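ORF14 (Streptomyces clavuligerus, PDB 2WPX) probably acts as an acyltransferase of the tandem GNAT type in the clavulanic acid biosynthesis pathway, and binds acetyl-CoA. Local coordinates at residues S151-G156 / W328-A333; R231-Y236 / S255-N260; A262-G267 / P297-V302. All coordinates share one frame; numbering follows the deposited sequence.

Contact 1. Residues S151-G156 / W328-A333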
loop_
_atom_site.group_PDB
_atom_site.type_symbol
_atom_site.label_atom_id
_atom_site.label_comp_id
_atom_site.label_asym_id
_atom_site.label_seq_id
_atom_site.Cartn_x
_atom_site.Cartn_y
_atom_site.Cartn_z
ATOM N N SER A 151 -3.440 16.237 7.628
ATOM C CA SER A 151 -4.911 16.157 7.514
ATOM C C SER A 151 -5.493 15.686 8.806
ATOM O O SER A 151 -4.902 14.877 9.509
ATOM C CB SER A 151 -5.306 15.125 6.454
ATOM O OG SER A 151 -4.757 15.440 5.184
ATOM N N ASP A 152 -6.675 16.142 9.110
ATOM C CA ASP A 152 -7.322 15.651 10.327
ATOM C C ASP A 152 -8.088 14.356 10.055
ATOM O O ASP A 152 -9.299 14.335 10.071
ATOM C CB ASP A 152 -8.232 16.729 10.959
ATOM C CG ASP A 152 -8.721 16.333 12.374
ATOM O OD1 ASP A 152 -9.627 17.014 12.883
ATOM O OD2 ASP A 152 -8.244 15.326 12.979
ATOM N N ILE A 153 -7.358 13.305 9.724
ATOM C CA ILE A 153 -7.918 11.967 9.648
ATOM C C ILE A 153 -6.936 10.990 10.309
ATOM O O ILE A 153 -5.745 11.282 10.480
ATOM C CB ILE A 153 -8.209 11.550 8.168
ATOM C CG1 ILE A 153 -6.909 11.401 7.389
ATOM C CG2 ILE A 153 -9.198 12.560 7.506
ATOM C CD1 ILE A 153 -7.037 11.555 5.901
ATOM N N PRO A 154 -7.445 9.831 10.707
ATOM C CA PRO A 154 -6.700 8.767 11.314
ATOM C C PRO A 154 -5.507 8.466 10.462
ATOM O O PRO A 154 -5.673 8.205 9.277
ATOM C CB PRO A 154 -7.632 7.576 11.174
ATOM C CG PRO A 154 -8.964 8.132 11.146
ATOM C CD PRO A 154 -8.870 9.486 10.519
ATOM N N ALA A 155 -4.325 8.484 11.065
ATOM C CA ALA A 155 -3.147 7.948 10.461
ATOM C C ALA A 155 -3.171 6.395 10.434
ATOM O O ALA A 155 -3.987 5.750 11.125
ATOM C CB ALA A 155 -1.910 8.454 11.202
ATOM N N GLY A 156 -2.245 5.811 9.666
ATOM C CA GLY A 156 -2.170 4.365 9.586
ATOM C C GLY A 156 -1.148 3.854 10.578
ATOM O O GLY A 156 -0.071 4.434 10.726
ATOM N N TRP A 328 1.832 6.099 9.412
ATOM C CA TRP A 328 1.617 6.571 8.043
ATOM C C TRP A 328 0.708 7.782 8.080
ATOM O O TRP A 328 -0.491 7.609 8.192
ATOM C CB TRP A 328 0.959 5.459 7.202
ATOM C CG TRP A 328 1.911 4.457 6.734
ATOM C CD1 TRP A 328 3.233 4.404 7.022
ATOM C CD2 TRP A 328 1.628 3.305 5.906
ATOM N NE1 TRP A 328 3.811 3.306 6.407
ATOM C CE2 TRP A 328 2.855 2.634 5.692
ATOM C CE3 TRP A 328 0.460 2.787 5.309
ATOM C CZ2 TRP A 328 2.953 1.442 4.896
ATOM C CZ3 TRP A 328 0.566 1.613 4.501
ATOM C CH2 TRP A 328 1.793 0.971 4.296
ATOM N N VAL A 329 1.265 8.994 8.029
ATOM C CA VAL A 329 0.512 10.211 8.314
ATOM C C VAL A 329 0.101 10.946 7.015
ATOM O O VAL A 329 0.938 11.136 6.116
ATOM C CB VAL A 329 1.308 11.196 9.201
ATOM C CG1 VAL A 329 0.392 12.319 9.660
ATOM C CG2 VAL A 329 1.948 10.516 10.347
ATOM N N PHE A 330 -1.175 11.334 6.915
ATOM C CA PHE A 330 -1.702 11.926 5.684
ATOM C C PHE A 330 -1.546 13.415 5.697
ATOM O O PHE A 330 -1.951 14.100 6.662
ATOM C CB PHE A 330 -3.150 11.489 5.430
ATOM C CG PHE A 330 -3.303 10.000 5.445
ATOM C CD1 PHE A 330 -2.801 9.229 4.412
ATOM C CD2 PHE A 330 -3.860 9.346 6.551
ATOM C CE1 PHE A 330 -2.879 7.806 4.466
ATOM C CE2 PHE A 330 -3.931 7.951 6.608
ATOM C CZ PHE A 330 -3.449 7.187 5.566
ATOM N N TRP A 331 -0.891 13.931 4.660
ATOM C CA TRP A 331 -0.656 15.366 4.562
ATOM C C TRP A 331 -1.281 15.864 3.287
ATOM O O TRP A 331 -1.465 15.102 2.338
ATOM C CB TRP A 331 0.840 15.696 4.538
ATOM C CG TRP A 331 1.705 15.502 5.848
ATOM C CD1 TRP A 331 1.978 14.346 6.487
ATOM C CD2 TRP A 331 2.412 16.509 6.557
ATOM N NE1 TRP A 331 2.837 14.546 7.537
ATOM C CE2 TRP A 331 3.100 15.878 7.621
ATOM C CE3 TRP A 331 2.513 17.902 6.418
ATOM C CZ2 TRP A 331 3.915 16.581 8.527
ATOM C CZ3 TRP A 331 3.319 18.600 7.311
ATOM C CH2 TRP A 331 4.002 17.934 8.363
ATOM N N THR A 332 -1.497 17.168 3.220
ATOM C CA THR A 332 -2.203 17.766 2.101
ATOM C C THR A 332 -1.669 19.177 1.877
ATOM O O THR A 332 -1.163 19.838 2.823
ATOM C CB THR A 332 -3.748 17.828 2.368
ATOM O OG1 THR A 332 -4.394 18.398 1.238
ATOM C CG2 THR A 332 -4.092 18.730 3.611
ATOM N N ALA A 333 -1.776 19.658 0.646
ATOM C CA ALA A 333 -1.180 20.946 0.289
ATOM C C ALA A 333 -1.948 21.567 -0.858
ATOM O O ALA A 333 -2.499 20.861 -1.685
ATOM C CB ALA A 333 0.251 20.761 -0.131
HETATM O O HOH W 1 -2.638 13.501 9.186
HETATM O O HOH W 2 -3.213 10.954 9.156
#

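Contact 2. Residues R231-Y236 / S255-N260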
loop_
_atom_site.group_PDB
_atom_site.type_symbol
_atom_site.label_atom_id
_atom_site.label_comp_id
_atom_site.label_asym_id
_atom_site.label_seq_id
_atom_site.Cartn_x
_atom_site.Cartn_y
_atom_site.Cartn_z
ATOM N N ARG A 231 2.220 -6.489 -12.364
ATOM C CA ARG A 231 3.306 -6.183 -11.476
ATOM C C ARG A 231 3.964 -7.459 -10.893
ATOM O O ARG A 231 4.856 -7.364 -10.108
ATOM C CB ARG A 231 2.823 -5.195 -10.401
ATOM C CG ARG A 231 2.658 -3.799 -11.051
ATOM C CD ARG A 231 1.892 -2.794 -10.174
ATOM N NE ARG A 231 2.535 -2.636 -8.900
ATOM C CZ ARG A 231 2.196 -1.697 -8.019
ATOM N NH1 ARG A 231 1.258 -0.800 -8.345
ATOM N NH2 ARG A 231 2.819 -1.631 -6.851
ATOM N N GLY A 232 3.553 -8.632 -11.339
ATOM C CA GLY A 232 4.167 -9.886 -10.887
ATOM C C GLY A 232 3.772 -10.266 -9.460
ATOM O O GLY A 232 4.447 -11.076 -8.818
ATOM N N ARG A 233 2.712 -9.619 -8.952
ATOM C CA ARG A 233 2.202 -9.899 -7.620
ATOM C C ARG A 233 1.207 -11.060 -7.654
ATOM O O ARG A 233 0.331 -11.122 -8.524
ATOM C CB ARG A 233 1.498 -8.661 -7.042
ATOM C CG ARG A 233 2.477 -7.623 -6.565
ATOM C CD ARG A 233 1.799 -6.373 -6.164
ATOM N NE ARG A 233 2.771 -5.432 -5.607
ATOM C CZ ARG A 233 3.043 -5.381 -4.307
ATOM N NH1 ARG A 233 2.436 -6.219 -3.473
ATOM N NH2 ARG A 233 3.915 -4.517 -3.843
ATOM N N ARG A 234 1.327 -11.922 -6.656
ATOM C CA ARG A 234 0.498 -13.076 -6.460
ATOM C C ARG A 234 -0.349 -12.823 -5.194
ATOM O O ARG A 234 0.130 -12.182 -4.249
ATOM C CB ARG A 234 1.480 -14.165 -6.057
ATOM C CG ARG A 234 1.292 -15.445 -6.589
ATOM C CD ARG A 234 2.666 -16.034 -6.912
ATOM N NE ARG A 234 3.667 -16.293 -5.868
ATOM C CZ ARG A 234 4.963 -15.909 -5.966
ATOM N NH1 ARG A 234 5.385 -15.155 -6.990
ATOM N NH2 ARG A 234 5.852 -16.248 -5.049
ATOM N N ALA A 235 -1.547 -13.410 -5.087
ATOM C CA ALA A 235 -2.344 -13.160 -3.882
ATOM C C ALA A 235 -2.963 -14.425 -3.298
ATOM O O ALA A 235 -3.067 -15.445 -3.984
ATOM C CB ALA A 235 -3.410 -12.081 -4.151
ATOM N N TYR A 236 -3.320 -14.369 -2.014
ATOM C CA TYR A 236 -3.858 -15.548 -1.332
ATOM C C TYR A 236 -5.088 -15.128 -0.523
ATOM O O TYR A 236 -5.017 -14.162 0.274
ATOM C CB TYR A 236 -2.809 -16.195 -0.415
ATOM C CG TYR A 236 -1.637 -16.798 -1.124
ATOM C CD1 TYR A 236 -0.529 -16.001 -1.522
ATOM C CD2 TYR A 236 -1.601 -18.158 -1.409
ATOM C CE1 TYR A 236 0.554 -16.552 -2.165
ATOM C CE2 TYR A 236 -0.500 -18.708 -2.063
ATOM C CZ TYR A 236 0.544 -17.895 -2.436
ATOM O OH TYR A 236 1.609 -18.420 -3.054
ATOM N N SER A 255 -0.710 -10.552 -0.275
ATOM C CA SER A 255 -0.202 -10.213 -1.569
ATOM C C SER A 255 1.289 -10.537 -1.480
ATOM O O SER A 255 1.928 -10.306 -0.457
ATOM C CB SER A 255 -0.465 -8.699 -1.766
ATOM O OG SER A 255 0.112 -8.224 -2.935
ATOM N N LYS A 256 1.861 -11.102 -2.527
ATOM C CA LYS A 256 3.281 -11.512 -2.474
ATOM C C LYS A 256 3.907 -11.079 -3.791
ATOM O O LYS A 256 3.372 -11.409 -4.831
ATOM C CB LYS A 256 3.365 -13.030 -2.369
ATOM C CG LYS A 256 4.738 -13.620 -2.625
ATOM C CD LYS A 256 5.470 -13.708 -1.257
ATOM C CE LYS A 256 7.014 -13.561 -1.378
ATOM N NZ LYS A 256 7.408 -12.286 -2.111
ATOM N N THR A 257 5.017 -10.332 -3.744
ATOM C CA THR A 257 5.773 -9.921 -4.961
ATOM C C THR A 257 6.635 -11.064 -5.561
ATOM O O THR A 257 6.911 -12.087 -4.911
ATOM C CB THR A 257 6.613 -8.635 -4.754
ATOM O OG1 THR A 257 7.517 -8.833 -3.672
ATOM C CG2 THR A 257 5.780 -7.425 -4.404
ATOM N N THR A 258 6.998 -10.925 -6.832
ATOM C CA THR A 258 7.921 -11.856 -7.432
ATOM C C THR A 258 9.215 -11.877 -6.612
ATOM O O THR A 258 9.700 -12.923 -6.233
ATOM C CB THR A 258 8.200 -11.534 -8.931
ATOM O OG1 THR A 258 7.022 -11.744 -9.697
ATOM C CG2 THR A 258 9.287 -12.470 -9.519
ATOM N N GLY A 259 9.762 -10.715 -6.326
ATOM C CA GLY A 259 11.023 -10.610 -5.580
ATOM C C GLY A 259 10.795 -10.738 -4.073
ATOM O O GLY A 259 9.648 -10.630 -3.589
ATOM N N ASN A 260 11.896 -10.936 -3.334
ATOM C CA ASN A 260 11.876 -10.912 -1.876
ATOM C C ASN A 260 11.098 -12.082 -1.309
ATOM O O ASN A 260 10.032 -11.874 -0.752
ATOM C CB ASN A 260 11.209 -9.606 -1.381
ATOM C CG ASN A 260 11.920 -8.378 -1.880
ATOM O OD1 ASN A 260 11.290 -7.378 -2.235
ATOM N ND2 ASN A 260 13.258 -8.433 -1.897
HETATM O O HOH W 3 6.298 -8.484 -8.153
#

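Contact 3. Residues A262-G267 / P297-V302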
loop_
_atom_site.group_PDB
_atom_site.type_symbol
_atom_site.label_atom_id
_atom_site.label_comp_id
_atom_site.label_asym_id
_atom_site.label_seq_id
_atom_site.Cartn_x
_atom_site.Cartn_y
_atom_site.Cartn_z
ATOM N N ALA A 262 11.231 -13.713 1.294
ATOM C CA ALA A 262 10.980 -13.623 2.722
ATOM C C ALA A 262 9.931 -12.579 3.124
ATOM O O ALA A 262 9.632 -12.442 4.296
ATOM C CB ALA A 262 12.343 -13.311 3.478
ATOM N N TYR A 263 9.400 -11.812 2.191
ATOM C CA TYR A 263 8.487 -10.753 2.594
ATOM C C TYR A 263 7.089 -10.964 2.018
ATOM O O TYR A 263 6.932 -11.489 0.949
ATOM C CB TYR A 263 8.995 -9.380 2.140
ATOM C CG TYR A 263 10.214 -8.875 2.861
ATOM C CD1 TYR A 263 10.116 -7.798 3.754
ATOM C CD2 TYR A 263 11.472 -9.461 2.652
ATOM C CE1 TYR A 263 11.185 -7.314 4.393
ATOM C CE2 TYR A 263 12.591 -8.954 3.303
ATOM C CZ TYR A 263 12.414 -7.887 4.169
ATOM O OH TYR A 263 13.459 -7.358 4.822
ATOM N N ALA A 264 6.062 -10.537 2.737
ATOM C CA ALA A 264 4.719 -10.641 2.187
ATOM C C ALA A 264 3.866 -9.547 2.789
ATOM O O ALA A 264 4.230 -8.914 3.784
ATOM C CB ALA A 264 4.140 -12.071 2.406
ATOM N N LEU A 265 2.773 -9.247 2.130
ATOM C CA LEU A 265 1.924 -8.134 2.590
ATOM C C LEU A 265 0.543 -8.690 2.990
ATOM O O LEU A 265 -0.083 -9.402 2.234
ATOM C CB LEU A 265 1.879 -7.047 1.510
ATOM C CG LEU A 265 1.145 -5.712 1.619
ATOM C CD1 LEU A 265 -0.357 -5.904 1.726
ATOM C CD2 LEU A 265 1.679 -4.825 2.767
ATOM N N GLN A 266 0.115 -8.426 4.218
ATOM C CA GLN A 266 -1.226 -8.811 4.657
ATOM C C GLN A 266 -2.130 -7.685 4.386
ATOM O O GLN A 266 -1.890 -6.579 4.847
ATOM C CB GLN A 266 -1.266 -9.128 6.152
ATOM C CG GLN A 266 -2.650 -9.589 6.666
ATOM C CD GLN A 266 -2.625 -9.967 8.145
ATOM O OE1 GLN A 266 -2.395 -11.136 8.479
ATOM N NE2 GLN A 266 -2.840 -8.975 9.048
ATOM N N GLY A 267 -3.185 -7.943 3.622
ATOM C CA GLY A 267 -4.131 -6.871 3.282
ATOM C C GLY A 267 -5.315 -6.838 4.247
ATOM O O GLY A 267 -5.299 -7.468 5.306
ATOM N N PRO A 297 7.014 -21.086 1.625
ATOM C CA PRO A 297 7.762 -21.484 2.825
ATOM C C PRO A 297 8.781 -20.461 3.323
ATOM O O PRO A 297 9.119 -20.496 4.484
ATOM C CB PRO A 297 8.500 -22.771 2.388
ATOM C CG PRO A 297 8.374 -22.825 0.853
ATOM C CD PRO A 297 7.073 -22.123 0.566
ATOM N N GLU A 298 9.306 -19.589 2.473
ATOM C CA GLU A 298 10.430 -18.778 2.889
ATOM C C GLU A 298 9.952 -17.509 3.525
ATOM O O GLU A 298 10.757 -16.750 4.023
ATOM C CB GLU A 298 11.322 -18.432 1.713
ATOM C CG GLU A 298 12.259 -19.546 1.338
ATOM C CD GLU A 298 12.976 -19.272 0.038
ATOM O OE1 GLU A 298 12.389 -19.542 -1.024
ATOM O OE2 GLU A 298 14.135 -18.809 0.055
ATOM N N VAL A 299 8.635 -17.280 3.484
ATOM C CA VAL A 299 8.046 -16.097 4.086
ATOM C C VAL A 299 8.228 -16.061 5.604
ATOM O O VAL A 299 8.024 -17.037 6.320
ATOM C CB VAL A 299 6.541 -15.925 3.718
ATOM C CG1 VAL A 299 5.959 -14.885 4.579
ATOM C CG2 VAL A 299 6.388 -15.534 2.267
ATOM N N ARG A 300 8.652 -14.909 6.096
ATOM C CA ARG A 300 9.190 -14.840 7.439
ATOM C C ARG A 300 8.728 -13.509 7.970
ATOM O O ARG A 300 8.472 -13.362 9.195
ATOM C CB ARG A 300 10.712 -14.884 7.349
ATOM C CG ARG A 300 11.450 -16.110 7.873
ATOM C CD ARG A 300 10.772 -17.470 7.765
ATOM N NE ARG A 300 10.927 -18.167 9.043
ATOM C CZ ARG A 300 9.922 -18.744 9.712
ATOM N NH1 ARG A 300 8.692 -18.780 9.186
ATOM N NH2 ARG A 300 10.147 -19.319 10.892
ATOM N N LEU A 301 8.626 -12.525 7.053
ATOM C CA LEU A 301 8.265 -11.149 7.460
ATOM C C LEU A 301 7.017 -10.645 6.794
ATOM O O LEU A 301 6.925 -10.576 5.545
ATOM C CB LEU A 301 9.413 -10.155 7.212
ATOM C CG LEU A 301 10.779 -10.431 7.867
ATOM C CD1 LEU A 301 11.902 -9.564 7.202
ATOM C CD2 LEU A 301 10.703 -10.095 9.322
ATOM N N VAL A 302 6.026 -10.281 7.604
ATOM C CA VAL A 302 4.732 -9.957 7.060
ATOM C C VAL A 302 4.363 -8.578 7.547
ATOM O O VAL A 302 4.489 -8.262 8.725
ATOM C CB VAL A 302 3.683 -10.994 7.486
ATOM C CG1 VAL A 302 2.312 -10.655 6.873
ATOM C CG2 VAL A 302 4.132 -12.370 7.090
#

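Contact 1. Residues S151-G156 / W328-A333
The first torsions of F330 and I153 set the atoms that meet: CG of F330 stands anti to its carbonyl carbon (chi1 -54°), while CG1 of I153 lies between its backbone N and carbonyl carbon (chi1 67°). The two side chains cross at about a right angle, with I153 CG1 3.8 Å from F330 CD2 and the isoleucine methyl CD1 beside F330 CB. This is an antiparallel pairing in a tandem GNAT protein: the C-terminal strand 323-334 runs between strand 120-127 of the N-terminal GNAT region and strand 149-162, whose regular course is interrupted here. At one end G156 and W328 form a hydrogen-bonded pair, G156 N reaching W328 O at 2.9 Å and W328 N reaching G156 O at 2.8 Å. Glycine suits the place because a beta carbon would press tightly on W328 CB. At the other end S151 N gives a nearly straight bond to F330 O (2.8 Å, 173°). Between these anchors the 151-156 backbone bows outward, and two waters fill in for direct bonds: one donates to both S151 O and F330 O, the other donates to I153 O and accepts from F330 N. A155, with only a methyl, brings CB to 3.4 Å from W328 O. V329 and W331 point away from 151-156; the W331 indole, about 6 Å from bound acetyl-CoA, bonds through NE1 to E127. P154 O meets the edge of the F330 ring in its plane, 3.2 Å from CE2.

Contact 2. Residues R231-Y236 / S255-N260
R233 and T257 lie side by side in the tightly packed part of this contact, where the hairpin of strands 234-242 and 247-256 reaches its open end. The methyl CG2 of T257 sits over the centre of the R233 guanidinium, 3.4 Å from CZ. In the plane of the same group, NH1 donates to S255 OG at 3.1 Å, a bent bond (136°). The serine hydroxyl, anti to its backbone N (chi1 174°), is short enough to meet that edge. R234 and K256 form an antiparallel hydrogen-bonded pair, R234 N to K256 O at 2.8 Å and K256 N to R234 O at 2.7 Å. The other side is looser: G232, whose positive phi closes a Schellman motif after helix 222-230, accepts from exposed T258 OG1 at 2.8 Å, and a water links R231 O to T258 N. K256 folds back on its own segment, NZ bonding T257 O and N260 O, while its CG lies over the rim of the R234 guanidinium. R234 NH2 and K256 NZ are 5.2 Å apart; the salt bridge from R234 to E296 would ease this like-charge proximity, and D45 of helix 43-51, salt-bridged to R231 and R233, would likewise offset positive charge.

Contact 3. Residues A262-G267 / P297-V302
The beta-alpha-beta unit of strand 263-271, helix 280-295 and strand 301-307, part of the second GNAT region, brings Y263 and A264 beside L301 and V302 as parallel neighbours. The entry to this pairing is gripped by one carbonyl: A262 O accepts from L301 N at 2.9 Å, nearly along the C=O axis, and also from R300 N at 3.2 Å, which approaches from 44° above the carbonyl plane. Two donors on one oxygen fix the place where the chain turns into strand 301-307. Two residues on from A262, A264 N donates to L301 O at 2.9 Å. On the face bearing Y263 and L301, the two side chains lie side by side and point the same way. L301 CG is anti to its carbonyl carbon (chi1 -57°), and the methyl CD1 beyond it makes a CH-pi contact over the tyrosine ring, 3.9 Å from the centroid and 28° off the normal. A leucine offers a methyl of the right reach, and a tyrosine a broad flat surface to receive it; W160 of strand 149-162 also packs on Y263. The other face is built from small and branched residues. The methyl of A264 touches both branches of V299, CG1 at 4.0 Å from its CB, and V299 also touches L293 of helix 280-295, joining strand to helix. R300 turns its end away from 262-267 to a salt bridge with D164. Further along the strand, CG1 of V302, anti to its backbone N, packs 4.0 Å from Q266 CB.

From the N terminus, the chain first passes through 151-156, which pairs with the C-terminal strand 323-334; contact 1 therefore closes a long loop, its nearest ends 172 residues apart in sequence, that contains the other two contacts. Within it, contact 2 closes first as a hairpin, and contact 3 follows in series as the chain leaves strand 263-271, runs through helix 280-295 and returns. Contacts 2 and 3 touch where S255 N probably donates to L265 O, and their strands 247-256 and 263-271 lie next to each other. Contact 1, its centre about 27 Å from either of theirs, does not touch contact 3, but strands 149-162 and 301-307 are neighbours, consistent with a join between the two GNAT regions.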